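PDB 6AGQ: acetyl xylan esterase from Paenibacillus sp. R4, which probably removes acetyl groups from acetylated xylan and related esters, as a cold-active serine hydrolase of the alpha/beta-hydrolase clan. Local coordinates for residues A114-D119 with L165-S170. Numbering follows the deposited sequence.
Sequences AALAID and LDFVCS
Leu116 carries the strand's share of this contact, its two methyls resting against two neighbours on one turn of the helix, Val168 and Phe167. The meeting is wholly apolar and buried. On the valine side, Leu116 CD2 lies 3.7 Å from Val168 CG1, and Val168 CG1 is also 3.9 Å from Leu116 CB, so CG1 touches both the root and one branch of the leucine. On the phenylalanine side, CD2 of Leu116 sits 4.0 Å from ring atom CD2 of Phe167, while the other methyl, CD1, spans the ring's CD2 and CE2 at a looser 4.2 Å from Phe167 CE2; the approach to the ring is oblique. Leu116 gets there because its CG, anti to the backbone N (chi1 168°), sends the branch point toward the helix, and chi2 (76°) then sets the two methyls. Cutting Leu116 back to an alanine would probably open a gap against Val168 CG1 and ring atoms CD2 and CE2 of Phe167.

Within 165-170, Ser170 OG donates to the carbonyl O of Phe167 at 2.6 Å, a side chain turned back onto a carbonyl three residues earlier. Partly exposed Asp166 forms a salt bridge with Arg200.

Strand 114-118 runs between 86-92, parallel to it, and antiparallel 69-77, and helix 153-170 packs across this part of the sheet, as expected of an alpha/beta-hydrolase core. Val168 also rests on Val88 and Val90 of strand 86-92, and Phe167 reaches Val60 of strand 55-63.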
loop_
_atom_site.group_PDB
_atom_site.type_symbol
_atom_site.label_atom_id
_atom_site.label_comp_id
_atom_site.label_asym_id
_atom_site.label_seq_id
_atom_site.Cartn_x
_atom_site.Cartn_y
_atom_site.Cartn_z
ATOM N N ALA A 114 -13.919 -16.812 39.459
ATOM C CA ALA A 114 -14.263 -15.418 39.333
ATOM C C ALA A 114 -13.351 -14.773 38.310
ATOM O O ALA A 114 -12.277 -15.277 38.046
ATOM C CB ALA A 114 -14.105 -14.735 40.667
ATOM N N ALA A 115 -13.760 -13.641 37.737
ATOM C CA ALA A 115 -12.879 -12.914 36.867
ATOM C C ALA A 115 -13.154 -11.424 36.918
ATOM O O ALA A 115 -14.323 -10.985 36.996
ATOM C CB ALA A 115 -12.980 -13.448 35.424
ATOM N N LEU A 116 -12.092 -10.644 36.790
ATOM C CA LEU A 116 -12.213 -9.169 36.770
ATOM C C LEU A 116 -11.486 -8.651 35.544
ATOM O O LEU A 116 -10.310 -8.987 35.323
ATOM C CB LEU A 116 -11.600 -8.552 38.056
ATOM C CG LEU A 116 -11.371 -7.022 38.091
ATOM C CD1 LEU A 116 -12.668 -6.255 38.299
ATOM C CD2 LEU A 116 -10.391 -6.761 39.228
ATOM N N ALA A 117 -12.166 -7.796 34.783
ATOM C CA ALA A 117 -11.528 -6.997 33.777
ATOM C C ALA A 117 -11.640 -5.516 34.086
ATOM O O ALA A 117 -12.708 -5.052 34.366
ATOM C CB ALA A 117 -12.183 -7.278 32.435
ATOM N N ILE A 118 -10.573 -4.760 33.910
ATOM C CA ILE A 118 -10.549 -3.329 34.208
ATOM C C ILE A 118 -10.130 -2.444 33.017
ATOM O O ILE A 118 -9.428 -2.887 32.140
ATOM C CB ILE A 118 -9.551 -3.029 35.378
ATOM C CG1 ILE A 118 -8.119 -3.413 35.011
ATOM C CG2 ILE A 118 -9.968 -3.777 36.657
ATOM C CD1 ILE A 118 -7.123 -2.974 36.051
ATOM N N ASP A 119 -10.632 -1.223 32.977
ATOM C CA ASP A 119 -10.100 -0.146 32.141
ATOM C C ASP A 119 -8.689 0.322 32.595
ATOM O O ASP A 119 -8.434 0.445 33.764
ATOM C CB ASP A 119 -10.959 1.062 32.265
ATOM C CG ASP A 119 -12.354 0.961 31.559
ATOM O OD1 ASP A 119 -12.604 0.095 30.660
ATOM O OD2 ASP A 119 -13.177 1.850 31.912
ATOM N N LEU A 165 -5.790 -6.252 42.260
ATOM C CA LEU A 165 -5.564 -7.423 43.135
ATOM C C LEU A 165 -6.123 -7.153 44.534
ATOM O O LEU A 165 -6.670 -8.065 45.124
ATOM C CB LEU A 165 -4.098 -7.775 43.254
ATOM C CG LEU A 165 -3.320 -7.863 41.946
ATOM C CD1 LEU A 165 -1.810 -7.947 42.222
ATOM C CD2 LEU A 165 -3.829 -9.005 41.079
ATOM N N ASP A 166 -6.012 -5.912 45.044
ATOM C CA ASP A 166 -6.688 -5.483 46.317
ATOM C C ASP A 166 -8.204 -5.661 46.179
ATOM O O ASP A 166 -8.858 -6.067 47.117
ATOM C CB ASP A 166 -6.473 -3.962 46.711
ATOM C CG ASP A 166 -4.979 -3.549 46.965
ATOM O OD1 ASP A 166 -4.110 -4.421 47.116
ATOM O OD2 ASP A 166 -4.684 -2.310 47.027
ATOM N N PHE A 167 -8.769 -5.288 45.038
ATOM C CA PHE A 167 -10.220 -5.481 44.847
ATOM C C PHE A 167 -10.602 -6.962 44.887
ATOM O O PHE A 167 -11.512 -7.338 45.661
ATOM C CB PHE A 167 -10.760 -4.885 43.561
ATOM C CG PHE A 167 -12.232 -5.190 43.326
ATOM C CD1 PHE A 167 -13.220 -4.454 43.970
ATOM C CD2 PHE A 167 -12.627 -6.267 42.483
ATOM C CE1 PHE A 167 -14.569 -4.772 43.773
ATOM C CE2 PHE A 167 -13.965 -6.577 42.261
ATOM C CZ PHE A 167 -14.946 -5.829 42.901
ATOM N N VAL A 168 -9.953 -7.810 44.088
ATOM C CA VAL A 168 -10.376 -9.192 44.110
ATOM C C VAL A 168 -10.146 -9.818 45.476
ATOM O O VAL A 168 -10.968 -10.643 45.897
ATOM C CB VAL A 168 -9.844 -10.087 42.955
ATOM C CG1 VAL A 168 -10.348 -9.558 41.626
ATOM C CG2 VAL A 168 -8.333 -10.302 42.954
ATOM N N CYS A 169 -9.064 -9.445 46.168
ATOM C CA CYS A 169 -8.799 -10.006 47.521
ATOM C C CYS A 169 -9.803 -9.534 48.586
ATOM O O CYS A 169 -10.120 -10.261 49.515
ATOM C CB CYS A 169 -7.389 -9.700 47.985
ATOM S SG CYS A 169 -6.214 -10.673 47.048
ATOM N N SER A 170 -10.325 -8.328 48.413
ATOM C CA SER A 170 -11.483 -7.893 49.222
ATOM C C SER A 170 -12.813 -8.652 48.994
ATOM O O SER A 170 -13.724 -8.510 49.824
ATOM C CB SER A 170 -11.738 -6.405 49.014
ATOM O OG SER A 170 -12.440 -6.200 47.791
#